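Local coordinates for protein putative hydroxymethylglutaryl-CoA synthase (Streptococcus mutans, PDB 3SQZ) that probably catalyses the condensation of acetyl-CoA with acetoacetyl-CoA to hydroxymethylglutaryl-CoA, as a thiolase-fold enzyme, and binds coenzyme A, at residues Ala75-Asp83 with Tyr381-Ala389; Gly319-Ser327 with Phe358-Leu367. One frame throughout, in Å; residues are numbered along the deposited sequence. Where two conformers were deposited one is given.

How the interactions relate
Both contacts tie the thiolase-fold body to chain that follows strand 346-354, but at well-separated places: their centres lie 27 Å apart and their nearest atoms about 10 Å. In chain order 75-83 comes first, then the two segments of interaction 2, then 381-389, so the long closure of interaction 1 encloses the short one of interaction 2. Interaction 2 sets helix 315-326, which packs on strands of the nine-stranded sheet, against the chain leading into helix 366-371. From there the chain passes through strand 374-375, in one three-stranded sheet with 75-78, to helix 378-385 of interaction 1. Successive parts of the C-terminal region are thus secured on different partners.

Interaction 1 of 2, residues Ala75-Asp83 with Tyr381-Ala389; sequences ALSIAPITD and YEKIFFEEA
I78 places its CD1 methyl over the centre of the F385 ring, 4.0 Å from the ring centroid and 6° off its normal, a CH-pi contact that is almost perpendicular. The same methyl lies 3.5 Å from Y381 CD1, so one isoleucine branch fills the notch between two aromatic rings one helical turn apart. Its other branch, CG2, stands anti to the backbone N (CG1 at chi1 -65°) and reaches F385 CD1 at 3.7 Å. At the rim of that ring the carbonyl A79 O lies in plane, 3.3 Å from F385 CD1, a polar edge contact beside the apolar face contact. Farther along, P80 CA meets I384 CG2 at 3.6 Å. I81 sends CG1 anti to its backbone N (chi1 -167°), which carries CD1 to within 3.4 Å of A389 N, while CG2 rests against the E387 carboxylate.

Polar bridging across the two segments is left to water. One water accepts from I81 N and donates to I384 O and E387 OE1, each at 2.8 Å, and so links the start of the turn P80-D83 to the end of helix 378-385. E387 reaches it with an extended chain beyond CG.

In the next shell, L51 of strand 49-52 touches both I78 and Y381, the Y381 hydroxyl is hydrogen-bonded to E184 and Q187, and K176 makes a cation-pi contact with F385 while bonding its carbonyl oxygen. Strand 75-78 is an edge of the three-stranded sheet, and helix 378-385 packs beside it; the side chain of F385 is about 7 Å from that of Y177, a residue of the coenzyme A site. Across the contact, then, the aromatic end meets by apolar packing, while at the turn end a shared water adds a polar bridge to the packing of I81.

Interaction 2 of 2, residues Gly319-Ser327 with Phe358-Leu367; sequences GLLSLLENS and FKEQLQTNRL
E325 OE2 accepts two hydrogen bonds, from Q363 N at 2.8 Å and from R366 NH2 at 2.9 Å. R366 and E325 form a bidentate, side-on salt bridge that joins the last turn of helix 315-326, packed on the thiolase-fold sheet, to the chain entering helix 366-371. Besides the NH2 bond to OE2, R366 NE donates a hydrogen bond to E325 OE1, also at 2.8 Å and with an N-H...O angle of 173°. Both carboxylate oxygens use their syn lone pairs toward the arginine, and the carboxylate and guanidinium planes differ by only 9°. Q363 N instead meets OE2 from above the carboxylate plane, 51° out of it, which leaves the in-plane approach to the arginine. An extended E325 chain reaches across to the R366 side chain, which bends at chi3 to present NE and NH2 together. Y304 OH is a further partner of OE1, and a bound glycerol, probably from the crystallisation liquor, meets R366 NH1.

The guanidinium is held between two neighbours: Q363 OE1, itself bonded to K369, lies over one face and L321 CD2 over the opposite one, both offset toward the rim. The two-point pairing holds the groups nearly coplanar and, with the extra partners on the carboxylate, would favour both staying charged.

Beside this polar link, L362 CB packs on E325 CG. At the helix's end, L362 CD1 sits 3.4 Å from L324 O and 3.8 Å from L324 CB.

Interaction 1 of 2, residues Ala75-Asp83 with Tyr381-Ala389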
ATOM      1  N   ALA A  75      16.152  -2.706  -0.644  1.00 11.00           N
ATOM      2  CA  ALA A  75      15.708  -4.055  -0.953  1.00 10.49           C
ATOM      3  C   ALA A  75      14.245  -4.020  -1.351  1.00  9.97           C
ATOM      4  O   ALA A  75      13.529  -3.073  -1.027  1.00 10.91           O
ATOM      5  CB  ALA A  75      15.911  -4.969   0.256  1.00 11.39           C
ATOM      6  N   LEU A  76      13.797  -5.065  -2.037  1.00  9.89           N
ATOM      7  CA  LEU A  76      12.433  -5.177  -2.570  0.62 10.35           C
ATOM      8  C   LEU A  76      11.843  -6.528  -2.186  1.00  9.44           C
ATOM      9  O   LEU A  76      12.535  -7.529  -2.339  1.00 10.51           O
ATOM     10  CB  LEU A  76      12.466  -5.144  -4.103  0.62 11.04           C
ATOM     11  CG  LEU A  76      13.306  -4.084  -4.811  0.62 11.46           C
ATOM     12  CD1 LEU A  76      13.254  -4.306  -6.319  0.62 11.89           C
ATOM     13  CD2 LEU A  76      12.819  -2.692  -4.455  0.62 12.21           C
ATOM     14  N   SER A  77      10.574  -6.578  -1.794  1.00  9.39           N
ATOM     15  CA  SER A  77       9.910  -7.857  -1.603  1.00  9.17           C
ATOM     16  C   SER A  77       9.583  -8.503  -2.940  1.00  9.56           C
ATOM     17  O   SER A  77       9.104  -7.839  -3.861  1.00 10.29           O
ATOM     18  CB  SER A  77       8.615  -7.694  -0.818  1.00 10.01           C
ATOM     19  OG  SER A  77       8.895  -7.298   0.513  1.00  9.83           O
ATOM     20  N   ILE A  78       9.810  -9.811  -3.016  1.00  9.70           N
ATOM     21  CA  ILE A  78       9.526 -10.600  -4.209  1.00  9.91           C
ATOM     22  C   ILE A  78       8.508 -11.665  -3.842  1.00  9.46           C
ATOM     23  O   ILE A  78       8.662 -12.367  -2.842  1.00 10.12           O
ATOM     24  CB  ILE A  78      10.814 -11.253  -4.761  1.00 10.26           C
ATOM     25  CG1 ILE A  78      11.793 -10.178  -5.251  1.00 11.22           C
ATOM     26  CG2 ILE A  78      10.491 -12.267  -5.860  1.00 11.37           C
ATOM     27  CD1 ILE A  78      11.240  -9.263  -6.328  1.00 13.30           C
ATOM     28  N   ALA A  79       7.458 -11.775  -4.654  1.00 10.02           N
ATOM     29  CA  ALA A  79       6.387 -12.739  -4.419  1.00 10.40           C
ATOM     30  C   ALA A  79       6.461 -13.886  -5.419  1.00 10.54           C
ATOM     31  O   ALA A  79       6.602 -13.650  -6.617  1.00 11.23           O
ATOM     32  CB  ALA A  79       5.034 -12.063  -4.529  1.00 11.31           C
ATOM     33  N   PRO A  80       6.354 -15.132  -4.935  1.00 10.22           N
ATOM     34  CA  PRO A  80       6.229 -16.282  -5.830  1.00 10.90           C
ATOM     35  C   PRO A  80       4.805 -16.347  -6.373  1.00 10.50           C
ATOM     36  O   PRO A  80       3.915 -15.645  -5.895  1.00 10.74           O
ATOM     37  CB  PRO A  80       6.474 -17.461  -4.894  1.00 11.60           C
ATOM     38  CG  PRO A  80       5.869 -16.999  -3.601  1.00 11.64           C
ATOM     39  CD  PRO A  80       6.170 -15.516  -3.525  1.00 10.74           C
ATOM     40  N   ILE A  81       4.593 -17.218  -7.353  1.00 11.39           N
ATOM     41  CA  ILE A  81       3.306 -17.328  -8.018  1.00 11.72           C
ATOM     42  C   ILE A  81       2.177 -17.705  -7.050  1.00 11.22           C
ATOM     43  O   ILE A  81       1.012 -17.411  -7.302  1.00 12.66           O
ATOM     44  CB  ILE A  81       3.394 -18.338  -9.190  1.00 13.23           C
ATOM     45  CG1 ILE A  81       2.167 -18.229 -10.094  1.00 14.80           C
ATOM     46  CG2 ILE A  81       3.611 -19.771  -8.688  1.00 13.53           C
ATOM     47  CD1 ILE A  81       2.346 -18.900 -11.443  1.00 15.71           C
ATOM     48  N   THR A  82       2.522 -18.338  -5.933  1.00 11.28           N
ATOM     49  CA  THR A  82       1.519 -18.820  -4.993  1.00 11.50           C
ATOM     50  C   THR A  82       1.141 -17.788  -3.920  1.00 10.56           C
ATOM     51  O   THR A  82       0.302 -18.064  -3.063  1.00 11.13           O
ATOM     52  CB  THR A  82       1.990 -20.109  -4.321  1.00 12.15           C
ATOM     53  OG1 THR A  82       3.250 -19.846  -3.700  1.00 12.04           O
ATOM     54  CG2 THR A  82       2.163 -21.227  -5.345  1.00 13.35           C
ATOM     55  N   ASP A  83       1.745 -16.601  -3.975  1.00 10.40           N
ATOM     56  CA  ASP A  83       1.426 -15.526  -3.031  1.00 10.51           C
ATOM     57  C   ASP A  83       1.010 -14.325  -3.879  1.00 10.42           C
ATOM     58  O   ASP A  83       1.859 -13.642  -4.455  1.00 12.13           O
ATOM     59  CB  ASP A  83       2.664 -15.194  -2.185  1.00 11.25           C
ATOM     60  CG  ASP A  83       2.334 -14.738  -0.753  1.00 11.41           C
ATOM     61  OD1 ASP A  83       1.154 -14.485  -0.417  1.00 11.68           O
ATOM     62  OD2 ASP A  83       3.290 -14.619   0.046  1.00 12.35           O
ATOM     63  N   TYR A 381      15.340 -14.862  -8.476  1.00 11.52           N
ATOM     64  CA  TYR A 381      14.298 -13.841  -8.509  1.00 11.37           C
ATOM     65  C   TYR A 381      13.645 -13.782  -9.893  1.00 11.25           C
ATOM     66  O   TYR A 381      12.422 -13.692 -10.007  1.00 11.75           O
ATOM     67  CB  TYR A 381      14.850 -12.468  -8.079  1.00 11.58           C
ATOM     68  CG  TYR A 381      14.420 -11.325  -8.975  1.00 10.81           C
ATOM     69  CD1 TYR A 381      13.154 -10.760  -8.858  1.00 10.75           C
ATOM     70  CD2 TYR A 381      15.271 -10.830  -9.952  1.00 11.45           C
ATOM     71  CE1 TYR A 381      12.755  -9.733  -9.698  1.00 11.07           C
ATOM     72  CE2 TYR A 381      14.883  -9.808 -10.791  1.00 11.61           C
ATOM     73  CZ  TYR A 381      13.624  -9.258 -10.658  1.00 10.70           C
ATOM     74  OH  TYR A 381      13.221  -8.247 -11.499  1.00 11.81           O
ATOM     75  N   GLU A 382      14.451 -13.864 -10.946  1.00 11.79           N
ATOM     76  CA  GLU A 382      13.907 -13.814 -12.301  1.00 12.67           C
ATOM     77  C   GLU A 382      12.956 -14.973 -12.555  1.00 13.55           C
ATOM     78  O   GLU A 382      11.884 -14.807 -13.144  1.00 16.01           O
ATOM     79  CB  GLU A 382      15.028 -13.827 -13.338  1.00 13.54           C
ATOM     80  CG  GLU A 382      15.798 -12.531 -13.407  1.00 13.71           C
ATOM     81  CD  GLU A 382      16.992 -12.603 -14.329  1.00 16.01           C
ATOM     82  OE1 GLU A 382      17.343 -13.713 -14.776  1.00 20.30           O
ATOM     83  OE2 GLU A 382      17.584 -11.549 -14.601  1.00 15.55           O
ATOM     84  N   LYS A 383      13.346 -16.154 -12.104  1.00 13.99           N
ATOM     85  CA  LYS A 383      12.538 -17.342 -12.315  1.00 15.67           C
ATOM     86  C   LYS A 383      11.257 -17.300 -11.488  1.00 14.89           C
ATOM     87  O   LYS A 383      10.180 -17.639 -11.979  1.00 16.38           O
ATOM     88  CB  LYS A 383      13.342 -18.598 -11.979  1.00 19.37           C
ATOM     89  CG  LYS A 383      14.429 -18.918 -12.991  1.00 22.76           C
ATOM     90  N   ILE A 384      11.378 -16.892 -10.231  1.00 13.13           N
ATOM     91  CA  ILE A 384      10.248 -16.931  -9.320  1.00 12.61           C
ATOM     92  C   ILE A 384       9.259 -15.789  -9.575  1.00 11.88           C
ATOM     93  O   ILE A 384       8.048 -16.007  -9.658  1.00 12.63           O
ATOM     94  CB  ILE A 384      10.743 -16.925  -7.858  1.00 13.81           C
ATOM     95  CG1 ILE A 384      11.433 -18.258  -7.545  1.00 15.32           C
ATOM     96  CG2 ILE A 384       9.604 -16.674  -6.894  1.00 15.36           C
ATOM     97  CD1 ILE A 384      12.167 -18.285  -6.219  1.00 16.94           C
ATOM     98  N   PHE A 385       9.757 -14.566  -9.704  1.00 11.79           N
ATOM     99  CA  PHE A 385       8.852 -13.425  -9.778  1.00 11.84           C
ATOM    100  C   PHE A 385       8.043 -13.424 -11.069  1.00 12.64           C
ATOM    101  O   PHE A 385       6.898 -12.976 -11.081  1.00 13.60           O
ATOM    102  CB  PHE A 385       9.639 -12.120  -9.653  1.00 11.64           C
ATOM    103  CG  PHE A 385       8.819 -10.921  -9.219  1.00 10.58           C
ATOM    104  CD1 PHE A 385       7.897 -11.009  -8.175  1.00 10.62           C
ATOM    105  CD2 PHE A 385       9.022  -9.684  -9.817  1.00 11.43           C
ATOM    106  CE1 PHE A 385       7.193  -9.885  -7.754  1.00 11.10           C
ATOM    107  CE2 PHE A 385       8.325  -8.572  -9.393  1.00 11.88           C
ATOM    108  CZ  PHE A 385       7.406  -8.675  -8.366  1.00 11.79           C
ATOM    109  N   PHE A 386       8.633 -13.932 -12.148  1.00 13.09           N
ATOM    110  CA  PHE A 386       8.000 -13.858 -13.459  1.00 13.56           C
ATOM    111  C   PHE A 386       7.370 -15.168 -13.907  1.00 13.78           C
ATOM    112  O   PHE A 386       6.886 -15.282 -15.032  1.00 15.28           O
ATOM    113  CB  PHE A 386       8.970 -13.287 -14.495  1.00 13.96           C
ATOM    114  CG  PHE A 386       9.417 -11.899 -14.162  1.00 13.17           C
ATOM    115  CD1 PHE A 386      10.653 -11.679 -13.570  1.00 13.39           C
ATOM    116  CD2 PHE A 386       8.574 -10.818 -14.370  1.00 14.34           C
ATOM    117  CE1 PHE A 386      11.057 -10.396 -13.229  1.00 14.17           C
ATOM    118  CE2 PHE A 386       8.976  -9.539 -14.029  1.00 14.72           C
ATOM    119  CZ  PHE A 386      10.217  -9.329 -13.454  1.00 13.86           C
ATOM    120  N   GLU A 387       7.341 -16.146 -13.011  1.00 13.55           N
ATOM    121  CA  GLU A 387       6.648 -17.392 -13.304  1.00 14.51           C
ATOM    122  C   GLU A 387       5.182 -17.109 -13.632  1.00 14.76           C
ATOM    123  O   GLU A 387       4.553 -16.256 -13.003  1.00 15.37           O
ATOM    124  CB  GLU A 387       6.743 -18.342 -12.109  1.00 14.77           C
ATOM    125  CG  GLU A 387       6.122 -19.695 -12.392  1.00 14.93           C
ATOM    126  CD  GLU A 387       6.221 -20.670 -11.241  1.00 15.68           C
ATOM    127  OE1 GLU A 387       6.995 -20.420 -10.290  1.00 15.35           O
ATOM    128  OE2 GLU A 387       5.513 -21.698 -11.293  1.00 17.99           O
ATOM    129  N   GLU A 388       4.650 -17.809 -14.630  1.00 15.91           N
ATOM    130  CA  GLU A 388       3.230 -17.732 -14.957  1.00 16.83           C
ATOM    131  C   GLU A 388       2.634 -19.133 -14.908  1.00 16.15           C
ATOM    132  O   GLU A 388       3.348 -20.124 -15.075  1.00 16.55           O
ATOM    133  CB  GLU A 388       3.010 -17.070 -16.324  1.00 19.16           C
ATOM    134  CG  GLU A 388       3.484 -15.615 -16.358  1.00 22.36           C
ATOM    135  CD  GLU A 388       3.125 -14.877 -17.639  1.00 26.10           C
ATOM    136  OE1 GLU A 388       4.046 -14.341 -18.290  1.00 28.22           O
ATOM    137  OE2 GLU A 388       1.924 -14.806 -17.978  1.00 28.21           O
ATOM    138  N   ALA A 389       1.332 -19.215 -14.651  1.00 16.24           N
ATOM    139  CA  ALA A 389       0.664 -20.507 -14.558  1.00 16.97           C
ATOM    140  C   ALA A 389       0.691 -21.232 -15.894  1.00 18.21           C
ATOM    141  O   ALA A 389       0.475 -20.629 -16.944  1.00 19.75           O
ATOM    142  CB  ALA A 389      -0.767 -20.332 -14.077  1.00 17.22           C
TER
HETATM  143  O   HOH W   1       4.560 -13.090  -8.497  1.00 23.55           O
HETATM  144  O   HOH W   2       6.936 -18.280  -8.520  1.00 12.33           O

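Interaction 2 of 2, residues Gly319-Ser327 with Phe358-Leu367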
ATOM      1  N   GLY A 319       3.567   3.782   4.406  1.00  9.03           N
ATOM      2  CA  GLY A 319       4.289   4.921   4.942  1.00  9.44           C
ATOM      3  C   GLY A 319       3.656   5.464   6.212  1.00  8.79           C
ATOM      4  O   GLY A 319       4.363   5.851   7.148  1.00  9.42           O
ATOM      5  N   LEU A 320       2.323   5.517   6.259  1.00  9.03           N
ATOM      6  CA  LEU A 320       1.634   5.898   7.488  1.00  9.47           C
ATOM      7  C   LEU A 320       2.034   4.950   8.631  1.00  8.73           C
ATOM      8  O   LEU A 320       2.375   5.379   9.736  1.00  9.21           O
ATOM      9  CB  LEU A 320       0.118   5.883   7.279  1.00  9.65           C
ATOM     10  CG  LEU A 320      -0.722   6.121   8.537  1.00 10.34           C
ATOM     11  CD1 LEU A 320      -0.486   7.507   9.163  1.00 11.43           C
ATOM     12  CD2 LEU A 320      -2.203   5.908   8.239  1.00 11.53           C
ATOM     13  N   LEU A 321       2.004   3.653   8.359  1.00  8.64           N
ATOM     14  CA  LEU A 321       2.364   2.668   9.372  1.00  9.08           C
ATOM     15  C   LEU A 321       3.815   2.838   9.832  1.00  8.52           C
ATOM     16  O   LEU A 321       4.110   2.825  11.026  1.00  9.26           O
ATOM     17  CB  LEU A 321       2.130   1.270   8.815  1.00  9.58           C
ATOM     18  CG  LEU A 321       2.355   0.110   9.777  1.00  9.67           C
ATOM     19  CD1 LEU A 321       1.432   0.188  10.993  1.00 10.78           C
ATOM     20  CD2 LEU A 321       2.179  -1.199   9.021  1.00 10.27           C
ATOM     21  N   SER A 322       4.714   3.020   8.872  1.00  8.82           N
ATOM     22  CA  SER A 322       6.118   3.249   9.159  1.00  9.13           C
ATOM     23  C   SER A 322       6.298   4.502  10.030  1.00  9.25           C
ATOM     24  O   SER A 322       7.052   4.495  11.006  1.00  9.98           O
ATOM     25  CB  SER A 322       6.866   3.386   7.835  1.00  9.33           C
ATOM     26  OG  SER A 322       8.270   3.382   8.015  1.00  9.90           O
ATOM     27  N   LEU A 323       5.596   5.572   9.675  1.00  9.24           N
ATOM     28  CA  LEU A 323       5.605   6.794  10.465  1.00  9.82           C
ATOM     29  C   LEU A 323       5.175   6.532  11.904  1.00  9.06           C
ATOM     30  O   LEU A 323       5.850   6.932  12.852  1.00  9.83           O
ATOM     31  CB  LEU A 323       4.662   7.812   9.832  1.00  9.92           C
ATOM     32  CG  LEU A 323       4.373   9.054  10.676  1.00 10.05           C
ATOM     33  CD1 LEU A 323       5.635   9.918  10.871  1.00 11.32           C
ATOM     34  CD2 LEU A 323       3.242   9.864  10.055  1.00 10.99           C
ATOM     35  N   LEU A 324       4.038   5.869  12.083  1.00  9.35           N
ATOM     36  CA  LEU A 324       3.498   5.699  13.423  1.00  9.95           C
ATOM     37  C   LEU A 324       4.382   4.818  14.288  1.00  9.75           C
ATOM     38  O   LEU A 324       4.480   5.031  15.499  1.00 10.45           O
ATOM     39  CB  LEU A 324       2.086   5.119  13.368  1.00 10.29           C
ATOM     40  CG  LEU A 324       1.058   5.980  12.635  1.00 11.32           C
ATOM     41  CD1 LEU A 324      -0.332   5.412  12.863  1.00 12.93           C
ATOM     42  CD2 LEU A 324       1.133   7.442  13.072  1.00 12.33           C
ATOM     43  N   GLU A 325       5.026   3.834  13.667  1.00  9.61           N
ATOM     44  CA  GLU A 325       5.874   2.887  14.381  1.00 10.26           C
ATOM     45  C   GLU A 325       7.306   3.383  14.598  1.00 10.71           C
ATOM     46  O   GLU A 325       8.051   2.801  15.382  1.00 12.48           O
ATOM     47  CB  GLU A 325       5.855   1.518  13.683  1.00 10.46           C
ATOM     48  CG  GLU A 325       4.518   0.829  13.884  1.00 10.40           C
ATOM     49  CD  GLU A 325       4.358  -0.530  13.215  1.00 10.01           C
ATOM     50  OE1 GLU A 325       5.193  -0.926  12.368  1.00 11.02           O
ATOM     51  OE2 GLU A 325       3.363  -1.210  13.553  1.00 10.09           O
ATOM     52  N   ASN A 326       7.688   4.465  13.929  1.00 11.08           N
ATOM     53  CA  ASN A 326       9.072   4.929  13.987  1.00 11.82           C
ATOM     54  C   ASN A 326       9.295   6.378  14.389  1.00 12.17           C
ATOM     55  O   ASN A 326      10.402   6.741  14.772  1.00 13.76           O
ATOM     56  CB  ASN A 326       9.803   4.596  12.689  1.00 12.21           C
ATOM     57  CG  ASN A 326       9.926   3.107  12.488  1.00 13.22           C
ATOM     58  OD1 ASN A 326      10.806   2.466  13.059  1.00 13.86           O
ATOM     59  ND2 ASN A 326       9.014   2.538  11.714  1.00 14.32           N
ATOM     60  N   SER A 327       8.263   7.210  14.336  1.00 11.81           N
ATOM     61  CA  SER A 327       8.420   8.570  14.838  1.00 11.96           C
ATOM     62  C   SER A 327       8.610   8.549  16.339  1.00 11.89           C
ATOM     63  O   SER A 327       7.933   7.799  17.050  1.00 13.55           O
ATOM     64  CB  SER A 327       7.207   9.432  14.515  1.00 11.89           C
ATOM     65  OG  SER A 327       7.314  10.683  15.180  1.00 11.62           O
ATOM     66  N   PHE A 358      -2.754   5.044  20.544  1.00 10.88           N
ATOM     67  CA  PHE A 358      -2.513   4.446  19.232  1.00 10.60           C
ATOM     68  C   PHE A 358      -1.349   3.461  19.216  1.00 10.25           C
ATOM     69  O   PHE A 358      -1.378   2.476  18.474  1.00 10.43           O
ATOM     70  CB  PHE A 358      -2.350   5.521  18.141  1.00 10.33           C
ATOM     71  CG  PHE A 358      -1.040   6.290  18.188  1.00 10.33           C
ATOM     72  CD1 PHE A 358       0.039   5.880  17.416  1.00 10.83           C
ATOM     73  CD2 PHE A 358      -0.900   7.433  18.975  1.00 11.31           C
ATOM     74  CE1 PHE A 358       1.238   6.585  17.425  1.00 11.55           C
ATOM     75  CE2 PHE A 358       0.296   8.140  18.991  1.00 12.11           C
ATOM     76  CZ  PHE A 358       1.366   7.711  18.221  1.00 11.37           C
ATOM     77  N   LYS A 359      -0.325   3.718  20.023  1.00 10.59           N
ATOM     78  CA  LYS A 359       0.850   2.857  20.021  1.00 10.85           C
ATOM     79  C   LYS A 359       0.511   1.430  20.437  1.00 11.43           C
ATOM     80  O   LYS A 359       1.197   0.490  20.040  1.00 12.75           O
ATOM     81  CB  LYS A 359       1.956   3.437  20.911  1.00 11.66           C
ATOM     82  CG  LYS A 359       2.602   4.694  20.354  1.00 11.23           C
ATOM     83  CD  LYS A 359       3.460   5.386  21.396  1.00 10.57           C
ATOM     84  CE  LYS A 359       4.262   6.498  20.777  1.00 10.87           C
ATOM     85  NZ  LYS A 359       4.871   7.381  21.810  1.00 11.02           N
ATOM     86  N   GLU A 360      -0.552   1.272  21.226  1.00 12.31           N
ATOM     87  CA  GLU A 360      -0.997  -0.047  21.682  1.00 13.52           C
ATOM     88  C   GLU A 360      -1.453  -0.939  20.536  1.00 11.82           C
ATOM     89  O   GLU A 360      -1.550  -2.155  20.698  1.00 13.08           O
ATOM     90  CB  GLU A 360      -2.149   0.091  22.690  1.00 16.45           C
ATOM     91  CG  GLU A 360      -1.814   0.895  23.936  1.00 19.40           C
ATOM     92  CD  GLU A 360      -3.037   1.198  24.798  1.00 23.73           C
ATOM     93  OE1 GLU A 360      -4.175   0.920  24.363  1.00 25.56           O
ATOM     94  OE2 GLU A 360      -2.856   1.721  25.917  1.00 26.33           O
ATOM     95  N   GLN A 361      -1.772  -0.335  19.395  1.00 10.84           N
ATOM     96  CA  GLN A 361      -2.261  -1.095  18.250  1.00 11.19           C
ATOM     97  C   GLN A 361      -1.153  -1.422  17.261  1.00 11.62           C
ATOM     98  O   GLN A 361      -1.402  -2.079  16.257  1.00 13.57           O
ATOM     99  CB  GLN A 361      -3.382  -0.333  17.534  1.00 12.10           C
ATOM    100  CG  GLN A 361      -4.588  -0.011  18.397  1.00 13.89           C
ATOM    101  CD  GLN A 361      -5.073  -1.196  19.212  1.00 15.28           C
ATOM    102  OE1 GLN A 361      -5.338  -1.062  20.407  1.00 18.15           O
ATOM    103  NE2 GLN A 361      -5.184  -2.361  18.581  1.00 15.61           N
ATOM    104  N   LEU A 362       0.067  -0.970  17.546  1.00 10.88           N
ATOM    105  CA  LEU A 362       1.172  -1.087  16.594  1.00 11.08           C
ATOM    106  C   LEU A 362       2.084  -2.254  16.939  1.00 10.58           C
ATOM    107  O   LEU A 362       1.907  -2.923  17.958  1.00 12.64           O
ATOM    108  CB  LEU A 362       1.986   0.214  16.569  1.00 12.15           C
ATOM    109  CG  LEU A 362       1.225   1.514  16.306  1.00 12.16           C
ATOM    110  CD1 LEU A 362       2.159   2.719  16.377  1.00 12.88           C
ATOM    111  CD2 LEU A 362       0.508   1.446  14.966  1.00 12.96           C
ATOM    112  N   GLN A 363       3.063  -2.498  16.075  1.00 10.37           N
ATOM    113  CA  GLN A 363       4.101  -3.491  16.335  1.00 11.17           C
ATOM    114  C   GLN A 363       5.450  -2.808  16.409  1.00 11.41           C
ATOM    115  O   GLN A 363       5.668  -1.789  15.752  1.00 12.85           O
ATOM    116  CB  GLN A 363       4.105  -4.575  15.254  1.00 12.12           C
ATOM    117  CG  GLN A 363       2.832  -5.410  15.230  1.00 13.89           C
ATOM    118  CD  GLN A 363       2.830  -6.473  14.148  1.00 16.13           C
ATOM    119  OE1 GLN A 363       3.823  -6.671  13.460  1.00 18.23           O
ATOM    120  NE2 GLN A 363       1.701  -7.155  13.989  1.00 17.79           N
ATOM    121  N   THR A 364       6.351  -3.368  17.207  1.00 10.69           N
ATOM    122  CA  THR A 364       7.681  -2.796  17.387  1.00 11.02           C
ATOM    123  C   THR A 364       8.780  -3.543  16.647  1.00 10.73           C
ATOM    124  O   THR A 364       9.883  -3.023  16.508  1.00 11.64           O
ATOM    125  CB  THR A 364       8.077  -2.735  18.869  1.00 12.03           C
ATOM    126  OG1 THR A 364       7.943  -4.043  19.437  1.00 11.82           O
ATOM    127  CG2 THR A 364       7.205  -1.740  19.616  1.00 12.87           C
ATOM    128  N   ASN A 365       8.503  -4.764  16.194  1.00 10.94           N
ATOM    129  CA  ASN A 365       9.546  -5.594  15.588  1.00 11.33           C
ATOM    130  C   ASN A 365       9.342  -5.829  14.095  1.00 10.79           C
ATOM    131  O   ASN A 365       9.795  -6.840  13.556  1.00 11.39           O
ATOM    132  CB  ASN A 365       9.672  -6.934  16.322  1.00 13.07           C
ATOM    133  CG  ASN A 365       8.435  -7.786  16.194  1.00 14.77           C
ATOM    134  OD1 ASN A 365       7.359  -7.297  15.846  1.00 14.87           O
ATOM    135  ND2 ASN A 365       8.576  -9.074  16.483  1.00 17.06           N
ATOM    136  N   ARG A 366       8.699  -4.887  13.411  1.00 10.42           N
ATOM    137  CA  ARG A 366       8.396  -5.122  12.003  1.00 10.40           C
ATOM    138  C   ARG A 366       9.657  -5.192  11.135  1.00 10.35           C
ATOM    139  O   ARG A 366       9.739  -5.989  10.202  1.00 10.87           O
ATOM    140  CB  ARG A 366       7.404  -4.091  11.467  1.00 11.18           C
ATOM    141  CG  ARG A 366       6.619  -4.608  10.298  1.00 11.18           C
ATOM    142  CD  ARG A 366       5.550  -3.625   9.869  1.00 10.93           C
ATOM    143  NE  ARG A 366       4.575  -3.293  10.909  1.00 10.56           N
ATOM    144  CZ  ARG A 366       3.441  -3.964  11.139  1.00 10.42           C
ATOM    145  NH1 ARG A 366       3.144  -5.066  10.457  1.00 11.04           N
ATOM    146  NH2 ARG A 366       2.606  -3.541  12.074  1.00 10.78           N
ATOM    147  N   LEU A 367      10.646  -4.359  11.437  1.00 10.93           N
ATOM    148  CA  LEU A 367      11.909  -4.427  10.702  1.00 11.58           C
ATOM    149  C   LEU A 367      12.589  -5.775  10.928  1.00 11.22           C
ATOM    150  O   LEU A 367      13.171  -6.359  10.009  1.00 11.92           O
ATOM    151  CB  LEU A 367      12.832  -3.272  11.102  1.00 13.74           C
ATOM    152  CG  LEU A 367      12.414  -1.865  10.665  1.00 16.50           C
ATOM    153  CD1 LEU A 367      13.321  -0.800  11.285  1.00 18.18           C
ATOM    154  CD2 LEU A 367      12.403  -1.758   9.150  1.00 17.15           C
TER